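2-aminomuconate 6-semialdehyde dehydrogenase (PDB 4U3W) probably catalyses the NAD(P)+-dependent oxidation of 2-aminomuconate 6-semialdehyde to 2-aminomuconate. Local coordinates at residues A[43-48]-A[382-387]; A[333-338]-A[390-395]; A[36-41]-A[52-57]; A[154-159]-A[499-504]; A[311-316]-A[415-420]. All coordinates share one frame; numbering follows the deposited sequence.

Interaction 1 (A[43-48]-A[382-387]); sequences SPVDGR and DARDDG
Asp46 lies in the loop of a beta hairpin, and its side chain shows how one residue can touch a distant segment with its base while spending its polar end at home. CB rests on the carbonyl of Ala383, 3.6 Å from Ala383 O, with the methyl of Ala383 alongside. CG then takes the crowded position between backbone N and carbonyl carbon (chi1 61°), which turns the carboxylate back over its own loop. Asp46 OD1 accepts from Arg48 N at 2.9 Å, from above the carboxylate plane, forming an Asx turn. Asp46 OD2 takes Arg48 NH1 at 3.1 Å in a salt bridge lying in the guanidinium plane. Ser43 OG adds an ST turn through Val45 N, so the connection between strands 38-42 and 49-54 is stiffened from within before it meets the 3-10 turn 383-386. There the meeting is largely of backbone with backbone: Val45 O receives CA-H...O contacts from Arg384 CA and Gly387 CA, each at 3.4 Å. One water joins Ser43 O to Asp386 O, and a second joins Asp46 O to Asp386 OD2. Within 382-387, Arg384 grips Asp382 side-on through NE and NH2, Arg384 NE meeting the syn lone pair of Asp382 OD1 at 3.0 Å.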
# COMPACT_ATOMS: atom_id res chain seq x y z
N SER A 43 -43.85 -19.77 7.57
CA SER A 43 -43.19 -19.34 8.82
C SER A 43 -42.45 -20.49 9.54
O SER A 43 -43.00 -21.55 9.74
CB SER A 43 -44.22 -18.76 9.79
OG SER A 43 -43.62 -18.62 11.07
N PRO A 44 -41.24 -20.26 10.02
CA PRO A 44 -40.60 -21.31 10.79
C PRO A 44 -41.05 -21.29 12.27
O PRO A 44 -40.67 -22.13 13.05
CB PRO A 44 -39.13 -20.96 10.66
CG PRO A 44 -39.14 -19.45 10.61
CD PRO A 44 -40.36 -19.10 9.80
N VAL A 45 -41.84 -20.29 12.63
CA VAL A 45 -42.35 -20.22 14.01
C VAL A 45 -43.63 -21.07 14.18
O VAL A 45 -43.76 -21.81 15.15
CB VAL A 45 -42.67 -18.78 14.43
CG1 VAL A 45 -43.29 -18.77 15.84
CG2 VAL A 45 -41.38 -17.94 14.42
N ASP A 46 -44.58 -20.96 13.24
CA ASP A 46 -45.83 -21.75 13.39
C ASP A 46 -46.28 -22.43 12.08
O ASP A 46 -47.39 -22.99 12.01
CB ASP A 46 -46.98 -20.88 13.92
CG ASP A 46 -47.32 -19.71 12.98
OD1 ASP A 46 -46.90 -19.74 11.78
OD2 ASP A 46 -48.02 -18.78 13.47
N GLY A 47 -45.46 -22.37 11.05
CA GLY A 47 -45.80 -23.05 9.79
C GLY A 47 -46.86 -22.40 8.91
O GLY A 47 -47.20 -22.91 7.82
N ARG A 48 -47.40 -21.27 9.34
CA ARG A 48 -48.46 -20.60 8.55
C ARG A 48 -47.86 -20.07 7.24
O ARG A 48 -46.67 -19.75 7.19
CB ARG A 48 -49.08 -19.43 9.35
CG ARG A 48 -48.14 -18.15 9.42
CD ARG A 48 -48.37 -17.18 10.61
NE ARG A 48 -47.49 -16.00 10.53
CZ ARG A 48 -46.49 -15.71 11.37
NH1 ARG A 48 -46.23 -16.48 12.42
NH2 ARG A 48 -45.75 -14.61 11.19
N ASP A 382 -49.14 -25.72 21.38
CA ASP A 382 -49.93 -24.85 20.51
C ASP A 382 -49.21 -24.80 19.14
O ASP A 382 -48.32 -25.62 18.89
CB ASP A 382 -50.10 -23.43 21.12
CG ASP A 382 -48.77 -22.75 21.46
OD1 ASP A 382 -47.76 -22.93 20.74
OD2 ASP A 382 -48.71 -22.00 22.49
N ALA A 383 -49.57 -23.84 18.30
CA ALA A 383 -49.08 -23.83 16.91
C ALA A 383 -47.55 -23.64 16.80
O ALA A 383 -47.00 -23.92 15.77
CB ALA A 383 -49.82 -22.76 16.10
N ARG A 384 -46.86 -23.19 17.86
CA ARG A 384 -45.41 -23.12 17.80
C ARG A 384 -44.83 -24.54 17.55
O ARG A 384 -43.68 -24.68 17.07
CB ARG A 384 -44.85 -22.51 19.10
CG ARG A 384 -45.15 -20.99 19.24
CD ARG A 384 -44.76 -20.51 20.65
NE ARG A 384 -45.60 -21.14 21.68
CZ ARG A 384 -45.42 -20.96 22.99
NH1 ARG A 384 -44.47 -20.16 23.45
NH2 ARG A 384 -46.21 -21.61 23.85
N ASP A 385 -45.60 -25.58 17.89
CA ASP A 385 -45.15 -26.93 17.63
C ASP A 385 -45.19 -27.22 16.15
O ASP A 385 -44.68 -28.25 15.74
CB ASP A 385 -46.00 -28.00 18.37
CG ASP A 385 -45.76 -28.01 19.87
OD1 ASP A 385 -44.65 -27.62 20.29
OD2 ASP A 385 -46.67 -28.45 20.63
N ASP A 386 -45.89 -26.40 15.37
CA ASP A 386 -45.95 -26.60 13.91
C ASP A 386 -44.76 -25.92 13.22
O ASP A 386 -44.60 -26.04 11.98
CB ASP A 386 -47.24 -26.07 13.33
CG ASP A 386 -48.46 -26.87 13.85
OD1 ASP A 386 -48.27 -28.01 14.32
OD2 ASP A 386 -49.58 -26.35 13.76
N GLY A 387 -43.97 -25.21 14.00
CA GLY A 387 -42.73 -24.58 13.54
C GLY A 387 -41.53 -25.52 13.64
O GLY A 387 -41.67 -26.78 13.60
O HOH W 1 -42.78 -24.68 10.09
O HOH W 2 -50.05 -24.18 12.52

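Interaction 2 (A[333-338]-A[390-395]); sequences LRVGAP and VMPTIW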
# COMPACT_ATOMS: atom_id res chain seq x y z
N LEU A 333 -31.31 -20.02 28.34
CA LEU A 333 -31.87 -19.49 27.10
C LEU A 333 -33.39 -19.79 27.06
O LEU A 333 -33.85 -20.77 27.66
CB LEU A 333 -31.17 -20.09 25.89
CG LEU A 333 -29.71 -19.64 25.83
CD1 LEU A 333 -29.06 -20.45 24.73
CD2 LEU A 333 -29.60 -18.13 25.55
N ARG A 334 -34.14 -18.92 26.40
CA ARG A 334 -35.60 -19.07 26.27
C ARG A 334 -35.93 -19.25 24.81
O ARG A 334 -35.76 -18.32 24.04
CB ARG A 334 -36.32 -17.82 26.82
CG ARG A 334 -36.18 -17.76 28.39
CD ARG A 334 -36.84 -18.99 29.04
NE ARG A 334 -36.48 -19.16 30.46
CZ ARG A 334 -35.78 -20.18 30.95
NH1 ARG A 334 -35.34 -21.15 30.15
NH2 ARG A 334 -35.51 -20.23 32.26
N VAL A 335 -36.35 -20.45 24.44
CA VAL A 335 -36.60 -20.79 23.03
C VAL A 335 -38.06 -20.50 22.69
O VAL A 335 -38.96 -21.02 23.33
CB VAL A 335 -36.26 -22.31 22.77
CG1 VAL A 335 -36.62 -22.75 21.31
CG2 VAL A 335 -34.79 -22.59 23.11
N GLY A 336 -38.33 -19.67 21.70
CA GLY A 336 -39.71 -19.36 21.37
C GLY A 336 -39.88 -18.33 20.28
O GLY A 336 -38.96 -18.08 19.51
N ALA A 337 -41.07 -17.74 20.21
CA ALA A 337 -41.50 -16.84 19.15
C ALA A 337 -40.94 -15.42 19.36
O ALA A 337 -40.84 -14.97 20.48
CB ALA A 337 -43.02 -16.80 19.08
N PRO A 338 -40.62 -14.72 18.27
CA PRO A 338 -39.91 -13.43 18.37
C PRO A 338 -40.78 -12.30 18.94
O PRO A 338 -40.21 -11.34 19.47
CB PRO A 338 -39.53 -13.11 16.91
CG PRO A 338 -40.48 -13.93 16.04
CD PRO A 338 -40.85 -15.16 16.88
N VAL A 390 -35.77 -26.31 17.95
CA VAL A 390 -35.02 -27.35 18.67
C VAL A 390 -34.26 -26.70 19.79
O VAL A 390 -34.00 -25.49 19.77
CB VAL A 390 -34.02 -28.14 17.80
CG1 VAL A 390 -34.71 -28.83 16.61
CG2 VAL A 390 -32.92 -27.21 17.30
N MET A 391 -33.93 -27.51 20.81
CA MET A 391 -33.29 -26.97 22.02
C MET A 391 -31.77 -26.84 21.84
O MET A 391 -31.15 -27.65 21.13
CB MET A 391 -33.59 -27.84 23.27
CG MET A 391 -35.07 -27.89 23.73
SD MET A 391 -35.90 -26.29 23.91
CE MET A 391 -35.30 -25.75 25.49
N PRO A 392 -31.16 -25.83 22.50
CA PRO A 392 -29.69 -25.76 22.58
C PRO A 392 -29.11 -27.07 23.10
O PRO A 392 -29.59 -27.57 24.10
CB PRO A 392 -29.42 -24.64 23.62
CG PRO A 392 -30.72 -23.96 23.87
CD PRO A 392 -31.84 -24.87 23.39
N THR A 393 -28.07 -27.59 22.46
CA THR A 393 -27.59 -28.93 22.79
C THR A 393 -26.08 -28.92 23.02
O THR A 393 -25.36 -28.25 22.31
CB THR A 393 -27.98 -29.93 21.67
OG1 THR A 393 -29.40 -29.93 21.56
CG2 THR A 393 -27.49 -31.34 21.94
N ILE A 394 -25.63 -29.62 24.07
CA ILE A 394 -24.21 -29.79 24.36
C ILE A 394 -23.90 -31.29 24.47
O ILE A 394 -24.61 -32.01 25.16
CB ILE A 394 -23.83 -29.08 25.71
CG1 ILE A 394 -24.08 -27.56 25.66
CG2 ILE A 394 -22.39 -29.38 26.14
CD1 ILE A 394 -24.03 -26.95 27.11
N TRP A 395 -22.86 -31.76 23.77
CA TRP A 395 -22.38 -33.15 23.88
C TRP A 395 -20.97 -33.22 24.49
O TRP A 395 -20.19 -32.26 24.37
CB TRP A 395 -22.32 -33.81 22.52
CG TRP A 395 -23.64 -33.96 21.83
CD1 TRP A 395 -24.82 -34.33 22.38
CD2 TRP A 395 -23.90 -33.71 20.43
NE1 TRP A 395 -25.81 -34.33 21.42
CE2 TRP A 395 -25.27 -33.96 20.22
CE3 TRP A 395 -23.10 -33.32 19.36
CZ2 TRP A 395 -25.86 -33.81 18.97
CZ3 TRP A 395 -23.68 -33.16 18.13
CH2 TRP A 395 -25.05 -33.43 17.94
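Val335 carries this small apolar contact, its two methyls divided between different neighbours. CG2 meets the ring of Pro392 tip to tip, 3.7 Å from Pro392 CD, and also lies 3.9 Å from Met391 SD. The other branch, CG1, reaches the main chain at Val390 O. A second touch is made by Leu333, whose CD1 crosses obliquely to Pro392 CG at 4.0 Å, so the proline ring receives both aliphatic side chains. Torsions explain the fit: Val335 CG1 is anti to the backbone N (chi1 175°), leaving CG2 beside the N and directed at the proline. In the conformer described here, Met391 folds at chi2 and chi3, which brings its thioether across the valine. One shell further out, Thr393 OG1 donates to Met391 O at 2.9 Å, from above the carbonyl plane. Arg334 and Gly336 share backbone hydrogen bonds with Met345, which hold the valine's own loop. The contact thus joins the loop after helix 319-331 to the entry of strand 393-396 in a seven-stranded mixed sheet, consistent with the family's catalytic domain. That strand runs between strands 370-373 and 413-419; its Thr393 and Trp395 pack on helix 351-366, which Val390 touches from the preceding loop.

Interaction 3 (A[36-41]-A[52-57]); sequences GTTFPN and DVCEAD
Three main-chain bonds zip the antiparallel hairpin 36-41/52-57 together. Phe39 and Val53 form the hydrogen-bonded pair: Phe39 N donates to Val53 O and Val53 N to Phe39 O, both at 2.8 Å and in the carbonyl planes. Glu55 N extends the register to Thr37 O at 3.0 Å, here from above the carbonyl plane. Apolar contact is concentrated on the same pair. With CG of Phe39 in the crowded position between N and carbonyl carbon (chi1 61°), the ring lies over its cross-strand partner, and Val53 CB makes a CH-pi contact 3.7 Å from the Phe39 centroid. Val53 CG1 presses on Phe39 CZ at 3.5 Å, whereas CG2 turns to Asn41 CB. Polar groups surround this pair. Glu55 OE1 comes within 3.3 Å of Phe39 CD2 but is bonded to His228 ND1, and the His228 ring meets Phe39 edge-to-face. On the face of Thr38 and Asp52, one water joins Thr38 OG1 to Asp52 OD1, which also has a salt bridge with Lys49. Another water links Thr37 OG1 to Glu55 O. Asn41 ND2 is hydrogen-bonded to Asp109 OD1; the next residue in the chain, Leu42, belongs with Glu200 to a magnesium site. Within the chain, strand 38-42 is outermost in a four-stranded sheet, strand 49-54 lies between it and strand 23-28, and Asp57 N-caps helix 58-76.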
# COMPACT_ATOMS: atom_id res chain seq x y z
N GLY A 36 -44.82 -17.66 -14.25
CA GLY A 36 -45.94 -18.56 -14.50
C GLY A 36 -46.15 -19.64 -13.46
O GLY A 36 -47.04 -20.43 -13.63
N THR A 37 -45.31 -19.72 -12.42
CA THR A 37 -45.62 -20.64 -11.30
C THR A 37 -45.16 -19.95 -10.00
O THR A 37 -44.32 -19.00 -10.04
CB THR A 37 -44.91 -22.04 -11.39
OG1 THR A 37 -43.50 -21.82 -11.18
CG2 THR A 37 -45.12 -22.73 -12.73
N THR A 38 -45.71 -20.40 -8.86
CA THR A 38 -45.35 -19.84 -7.55
C THR A 38 -45.12 -20.95 -6.50
O THR A 38 -45.49 -22.09 -6.74
CB THR A 38 -46.43 -18.90 -7.01
OG1 THR A 38 -47.61 -19.67 -6.70
CG2 THR A 38 -46.80 -17.82 -8.07
N PHE A 39 -44.53 -20.62 -5.35
CA PHE A 39 -44.37 -21.61 -4.25
C PHE A 39 -44.63 -20.87 -2.92
O PHE A 39 -44.48 -19.65 -2.85
CB PHE A 39 -42.97 -22.26 -4.26
CG PHE A 39 -41.83 -21.29 -4.07
CD1 PHE A 39 -41.31 -21.00 -2.79
CD2 PHE A 39 -41.23 -20.68 -5.16
CE1 PHE A 39 -40.25 -20.12 -2.65
CE2 PHE A 39 -40.18 -19.83 -5.03
CZ PHE A 39 -39.65 -19.54 -3.75
N PRO A 40 -45.07 -21.59 -1.87
CA PRO A 40 -45.44 -20.85 -0.65
C PRO A 40 -44.20 -20.48 0.21
O PRO A 40 -43.18 -21.18 0.24
CB PRO A 40 -46.35 -21.84 0.13
CG PRO A 40 -46.65 -22.93 -0.76
CD PRO A 40 -45.56 -22.98 -1.83
N ASN A 41 -44.29 -19.33 0.86
CA ASN A 41 -43.29 -18.91 1.89
C ASN A 41 -43.94 -19.22 3.25
O ASN A 41 -45.01 -18.72 3.53
CB ASN A 41 -42.94 -17.43 1.76
CG ASN A 41 -41.95 -16.94 2.87
OD1 ASN A 41 -41.17 -17.72 3.41
ND2 ASN A 41 -41.96 -15.64 3.15
N ASP A 52 -47.06 -16.06 -1.28
CA ASP A 52 -46.63 -16.84 -2.45
C ASP A 52 -45.46 -16.13 -3.13
O ASP A 52 -45.44 -14.92 -3.22
CB ASP A 52 -47.77 -17.02 -3.46
CG ASP A 52 -48.96 -17.74 -2.87
OD1 ASP A 52 -48.84 -18.96 -2.60
OD2 ASP A 52 -50.00 -17.08 -2.66
N VAL A 53 -44.52 -16.92 -3.64
CA VAL A 53 -43.27 -16.42 -4.21
C VAL A 53 -43.22 -16.87 -5.65
O VAL A 53 -43.45 -18.07 -5.94
CB VAL A 53 -42.04 -16.99 -3.46
CG1 VAL A 53 -40.77 -16.26 -3.87
CG2 VAL A 53 -42.22 -16.88 -1.90
N CYS A 54 -42.95 -15.96 -6.57
CA CYS A 54 -42.84 -16.37 -7.98
C CYS A 54 -41.57 -17.20 -8.21
O CYS A 54 -40.51 -16.94 -7.64
CB CYS A 54 -42.83 -15.12 -8.88
SG CYS A 54 -44.40 -14.25 -8.81
N GLU A 55 -41.64 -18.15 -9.13
CA GLU A 55 -40.47 -18.99 -9.43
C GLU A 55 -39.88 -18.70 -10.81
O GLU A 55 -40.56 -18.94 -11.85
CB GLU A 55 -40.90 -20.46 -9.38
CG GLU A 55 -39.83 -21.46 -9.79
CD GLU A 55 -38.82 -21.74 -8.65
OE1 GLU A 55 -39.22 -21.85 -7.46
OE2 GLU A 55 -37.62 -21.79 -8.95
N ALA A 56 -38.63 -18.23 -10.89
CA ALA A 56 -38.09 -17.87 -12.24
C ALA A 56 -37.60 -19.10 -13.05
O ALA A 56 -36.77 -19.89 -12.57
CB ALA A 56 -36.94 -16.87 -12.10
N ASP A 57 -38.12 -19.29 -14.26
CA ASP A 57 -37.62 -20.37 -15.10
C ASP A 57 -36.40 -19.87 -15.88
O ASP A 57 -36.03 -18.68 -15.81
CB ASP A 57 -38.71 -20.92 -16.04
CG ASP A 57 -39.17 -19.91 -17.12
OD1 ASP A 57 -38.42 -19.02 -17.53
OD2 ASP A 57 -40.32 -20.02 -17.58
O HOH W 3 -41.81 -20.82 -13.18
O HOH W 4 -47.69 -20.81 -4.27

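Interaction 4 (A[154-159]-A[499-504]); sequences LINYVT and NVCVRI
The oligomerisation element characteristic of aldehyde dehydrogenases is built here, where the C-terminal strand 495-503 pairs antiparallel with strand 153-169. Four backbone bonds hold the register, among them Val502 N to Ile155 O at 2.8 Å, nearly along the C=O axis. Tyr157 and Val500 form one hydrogen-bonded pair. The tyrosine's CG occupies the crowded position between N and carbonyl carbon (chi1 53°), bringing the ring over its neighbour: Val500 CB lies 4.0 Å from the Tyr157 centroid in a CH-pi contact, and Val500 CG1 is 3.5 Å from Tyr157 CZ. Next to it, Ile155 and Val502 lie side by side. On the opposite face two amides stand almost coplanar, Asn499 ND2 donating to a lone pair of Asn156 OD1 at 3.2 Å. Tyr157 OH bonds His449 of the second subunit, residues 499-502 continue the sheet in parallel with a strand of that same subunit, and Tyr143 of the fourth subunit stacks on Tyr157. Asn156 ND2 is spent on Thr146 OG1 and Phe144 O, so the rotation of that amide is fixed, which is consistent with Asn499 presenting its NH2; Asn499 OD1, buried with no partner in the model, is probably the cost.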
# COMPACT_ATOMS: atom_id res chain seq x y z
N LEU A 154 9.18 3.05 -19.95
CA LEU A 154 7.74 2.89 -20.07
C LEU A 154 7.15 3.21 -18.73
O LEU A 154 7.81 3.06 -17.70
CB LEU A 154 7.35 1.47 -20.51
CG LEU A 154 8.10 0.94 -21.74
CD1 LEU A 154 9.32 0.08 -21.38
CD2 LEU A 154 7.09 0.22 -22.63
N ILE A 155 5.91 3.67 -18.73
CA ILE A 155 5.19 3.79 -17.49
C ILE A 155 4.05 2.77 -17.49
O ILE A 155 3.48 2.45 -18.56
CB ILE A 155 4.65 5.23 -17.28
CG1 ILE A 155 3.72 5.66 -18.42
CG2 ILE A 155 5.84 6.23 -17.17
CD1 ILE A 155 3.08 7.03 -18.21
N ASN A 156 3.73 2.24 -16.31
CA ASN A 156 2.64 1.31 -16.12
C ASN A 156 1.68 1.86 -15.10
O ASN A 156 2.12 2.34 -14.05
CB ASN A 156 3.12 -0.06 -15.59
CG ASN A 156 4.18 -0.70 -16.45
OD1 ASN A 156 3.89 -1.61 -17.28
ND2 ASN A 156 5.45 -0.29 -16.24
N TYR A 157 0.38 1.81 -15.37
CA TYR A 157 -0.51 2.00 -14.25
C TYR A 157 -1.69 1.02 -14.30
O TYR A 157 -2.12 0.57 -15.40
CB TYR A 157 -1.00 3.45 -14.20
CG TYR A 157 -1.60 3.89 -15.53
CD1 TYR A 157 -0.82 4.51 -16.50
CD2 TYR A 157 -2.94 3.72 -15.76
CE1 TYR A 157 -1.39 4.89 -17.76
CE2 TYR A 157 -3.54 4.14 -17.02
CZ TYR A 157 -2.75 4.73 -17.99
OH TYR A 157 -3.37 5.13 -19.18
N VAL A 158 -2.20 0.67 -13.12
CA VAL A 158 -3.21 -0.36 -13.04
C VAL A 158 -4.60 0.21 -12.87
O VAL A 158 -4.86 0.89 -11.90
CB VAL A 158 -2.92 -1.33 -11.88
CG1 VAL A 158 -4.02 -2.42 -11.86
CG2 VAL A 158 -1.55 -1.94 -12.10
N THR A 159 -5.47 -0.01 -13.87
CA THR A 159 -6.85 0.49 -13.83
C THR A 159 -7.80 -0.65 -13.45
O THR A 159 -7.45 -1.82 -13.54
CB THR A 159 -7.30 1.06 -15.19
OG1 THR A 159 -7.43 -0.01 -16.15
CG2 THR A 159 -6.30 2.10 -15.70
N ASN A 499 -3.45 -3.65 -16.61
CA ASN A 499 -2.18 -2.93 -16.59
C ASN A 499 -2.00 -2.21 -17.95
O ASN A 499 -2.02 -2.87 -19.00
CB ASN A 499 -1.02 -3.89 -16.31
CG ASN A 499 0.31 -3.16 -16.12
OD1 ASN A 499 0.45 -2.33 -15.22
ND2 ASN A 499 1.28 -3.45 -16.98
N VAL A 500 -1.95 -0.88 -17.92
CA VAL A 500 -1.73 -0.07 -19.10
C VAL A 500 -0.24 0.35 -19.12
O VAL A 500 0.24 0.99 -18.16
CB VAL A 500 -2.62 1.18 -19.15
CG1 VAL A 500 -2.24 2.12 -20.33
CG2 VAL A 500 -4.10 0.80 -19.12
N CYS A 501 0.46 -0.06 -20.18
CA CYS A 501 1.89 0.08 -20.30
C CYS A 501 2.22 0.98 -21.49
O CYS A 501 2.01 0.59 -22.63
CB CYS A 501 2.55 -1.31 -20.47
SG CYS A 501 4.36 -1.29 -20.54
N VAL A 502 2.76 2.17 -21.21
CA VAL A 502 2.93 3.21 -22.21
C VAL A 502 4.42 3.54 -22.43
O VAL A 502 5.12 3.95 -21.49
CB VAL A 502 2.21 4.55 -21.79
CG1 VAL A 502 2.43 5.61 -22.84
CG2 VAL A 502 0.70 4.34 -21.49
N ARG A 503 4.90 3.38 -23.66
CA ARG A 503 6.29 3.73 -23.95
C ARG A 503 6.42 5.25 -23.93
O ARG A 503 5.55 5.92 -24.48
CB ARG A 503 6.74 3.17 -25.31
CG ARG A 503 8.18 3.56 -25.60
CD ARG A 503 8.77 2.86 -26.83
NE ARG A 503 10.16 3.30 -26.97
CZ ARG A 503 10.90 3.22 -28.09
NH1 ARG A 503 10.40 2.69 -29.21
NH2 ARG A 503 12.15 3.68 -28.06
N ILE A 504 7.43 5.82 -23.26
CA ILE A 504 7.55 7.28 -23.29
C ILE A 504 8.92 7.71 -23.84
O ILE A 504 9.15 8.90 -24.08
CB ILE A 504 7.32 7.93 -21.89
CG1 ILE A 504 8.37 7.45 -20.88
CG2 ILE A 504 5.89 7.57 -21.37
CD1 ILE A 504 8.43 8.26 -19.52

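Interaction 5 (A[311-316]-A[415-420]); sequences RVYVER and HIAPFD
Two torsions shape the end of this parallel strand pair. Arg316 runs out with CG anti to the backbone N, then bends at chi3 (-61°), which lays its guanidinium beside Asp420; Phe419 takes the crowded position between N and carbonyl carbon (chi1 72°), swinging its ring back over the partner strand. The arginine grips the carboxylate side-on, Arg316 NE to Asp420 OD1 at 2.8 Å and NH2 to Asp420 OD2 at 3.1 Å, both acceptors using syn lone pairs and both oxygens lying in the guanidinium plane. Pro418 CB lies over one guanidinium face, offset toward its rim, and Pro418 CG is 3.5 Å from Arg316 NH1. The Phe419 ring lies across the backbone at Glu315, with Glu315 CB 4.0 Å from the ring centroid in a CH-pi contact. Glu315 OE1 is bonded to Ala283 N, while a water links OE2 to Asp420 O. Along the strands, the backbones exchange bonds from Val312 N to His415 O (2.7 Å) onward to Arg316 N with Phe419 O. On one face Val314 CG2 meets Ile416 CG2 at 3.7 Å; on the other, Tyr313 CD1 meets Ala417 CB. Strand 309-315 also pairs with strand 277-281, and this mixed sheet, consistent with the family's catalytic domain, has helix 319-331 on the Val314 and Ile416 face and helix 422-430 on the Tyr313 and Phe419 face.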
# COMPACT_ATOMS: atom_id res chain seq x y z
N ARG A 311 -17.30 -27.50 17.51
CA ARG A 311 -16.30 -28.24 18.30
C ARG A 311 -15.76 -27.27 19.33
O ARG A 311 -15.52 -26.09 19.02
CB ARG A 311 -15.11 -28.78 17.47
CG ARG A 311 -15.48 -29.71 16.29
CD ARG A 311 -14.24 -30.16 15.54
NE ARG A 311 -13.71 -29.12 14.61
CZ ARG A 311 -12.42 -28.98 14.32
NH1 ARG A 311 -11.51 -29.75 14.92
NH2 ARG A 311 -12.02 -28.05 13.45
N VAL A 312 -15.63 -27.73 20.57
CA VAL A 312 -14.97 -26.94 21.63
C VAL A 312 -13.89 -27.81 22.28
O VAL A 312 -14.15 -29.00 22.55
CB VAL A 312 -15.98 -26.46 22.72
CG1 VAL A 312 -15.27 -25.54 23.76
CG2 VAL A 312 -17.16 -25.73 22.06
N TYR A 313 -12.69 -27.25 22.49
CA TYR A 313 -11.63 -27.96 23.22
C TYR A 313 -11.22 -27.15 24.45
O TYR A 313 -10.84 -26.00 24.32
CB TYR A 313 -10.39 -28.22 22.35
CG TYR A 313 -10.69 -29.01 21.06
CD1 TYR A 313 -10.83 -30.40 21.06
CD2 TYR A 313 -10.83 -28.35 19.85
CE1 TYR A 313 -11.09 -31.13 19.86
CE2 TYR A 313 -11.10 -29.06 18.64
CZ TYR A 313 -11.23 -30.44 18.67
OH TYR A 313 -11.48 -31.04 17.48
N VAL A 314 -11.28 -27.77 25.62
CA VAL A 314 -11.02 -27.06 26.88
C VAL A 314 -9.89 -27.78 27.61
O VAL A 314 -9.89 -29.01 27.70
CB VAL A 314 -12.29 -26.98 27.76
CG1 VAL A 314 -12.03 -26.25 29.09
CG2 VAL A 314 -13.43 -26.30 26.97
N GLU A 315 -8.91 -27.02 28.09
CA GLU A 315 -7.77 -27.63 28.75
C GLU A 315 -8.27 -28.39 29.99
O GLU A 315 -9.11 -27.88 30.75
CB GLU A 315 -6.72 -26.58 29.10
CG GLU A 315 -5.38 -27.18 29.43
CD GLU A 315 -4.32 -26.09 29.72
OE1 GLU A 315 -4.58 -24.89 29.47
OE2 GLU A 315 -3.27 -26.47 30.23
N ARG A 316 -7.74 -29.59 30.21
CA ARG A 316 -8.33 -30.52 31.17
C ARG A 316 -8.57 -29.96 32.60
O ARG A 316 -9.60 -30.25 33.18
CB ARG A 316 -7.49 -31.81 31.25
CG ARG A 316 -8.20 -32.98 31.91
CD ARG A 316 -7.33 -34.21 31.90
NE ARG A 316 -6.98 -34.63 30.55
CZ ARG A 316 -7.77 -35.35 29.76
NH1 ARG A 316 -8.98 -35.71 30.16
NH2 ARG A 316 -7.36 -35.71 28.55
N HIS A 415 -19.95 -29.86 20.64
CA HIS A 415 -19.31 -30.93 21.38
C HIS A 415 -18.12 -30.31 22.17
O HIS A 415 -17.39 -29.49 21.65
CB HIS A 415 -18.83 -32.06 20.44
CG HIS A 415 -18.04 -33.12 21.14
ND1 HIS A 415 -16.67 -33.05 21.30
CD2 HIS A 415 -18.42 -34.28 21.73
CE1 HIS A 415 -16.24 -34.11 21.97
NE2 HIS A 415 -17.29 -34.87 22.25
N ILE A 416 -17.90 -30.74 23.41
CA ILE A 416 -16.75 -30.24 24.22
C ILE A 416 -15.82 -31.42 24.56
O ILE A 416 -16.30 -32.47 25.03
CB ILE A 416 -17.27 -29.55 25.53
CG1 ILE A 416 -18.46 -28.64 25.14
CG2 ILE A 416 -16.14 -28.71 26.28
CD1 ILE A 416 -19.10 -27.86 26.24
N ALA A 417 -14.51 -31.27 24.30
CA ALA A 417 -13.52 -32.31 24.67
C ALA A 417 -12.42 -31.68 25.47
O ALA A 417 -12.16 -30.49 25.31
CB ALA A 417 -12.93 -33.01 23.45
N PRO A 418 -11.77 -32.47 26.36
CA PRO A 418 -10.58 -31.98 27.06
C PRO A 418 -9.32 -32.07 26.22
O PRO A 418 -9.26 -32.98 25.38
CB PRO A 418 -10.47 -32.94 28.25
CG PRO A 418 -11.01 -34.25 27.69
CD PRO A 418 -12.12 -33.86 26.74
N PHE A 419 -8.33 -31.20 26.47
CA PHE A 419 -7.01 -31.40 25.89
C PHE A 419 -5.95 -31.19 26.98
O PHE A 419 -6.24 -30.60 28.04
CB PHE A 419 -6.78 -30.48 24.67
CG PHE A 419 -6.61 -29.01 24.98
CD1 PHE A 419 -7.72 -28.18 25.09
CD2 PHE A 419 -5.34 -28.45 25.09
CE1 PHE A 419 -7.59 -26.82 25.34
CE2 PHE A 419 -5.18 -27.07 25.37
CZ PHE A 419 -6.31 -26.24 25.49
N ASP A 420 -4.73 -31.67 26.73
CA ASP A 420 -3.66 -31.54 27.71
C ASP A 420 -2.54 -30.58 27.35
O ASP A 420 -1.92 -30.02 28.24
CB ASP A 420 -3.07 -32.92 27.99
CG ASP A 420 -4.08 -33.85 28.61
OD1 ASP A 420 -4.59 -33.50 29.70
OD2 ASP A 420 -4.41 -34.87 27.96
O HOH W 5 -14.84 -31.09 20.31
O HOH W 6 -2.92 -29.00 30.71

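How the interactions relate
From the N terminus, interaction 3 closes first, a short hairpin loop of ten residues. Residues 43-48, inside that loop, belong to interaction 1, which therefore crosses interaction 3 and ties the hairpin to the loop before strand 393-396, 334 residues on. Interaction 4 opens next at 154-159 and closes last, bringing the C-terminal strand to the oligomerisation arm, and it crosses interaction 1 while enclosing interactions 5 and 2. Interaction 2 nests within interaction 5, and both meet in one sheet, where Trp395 O probably accepts from Ile416 N. Interaction 1 crosses both, and touches interaction 2 where Val45 packs on Ala337 and Pro338. Interaction 4 stands apart, its centre about 62 Å from that of interaction 1.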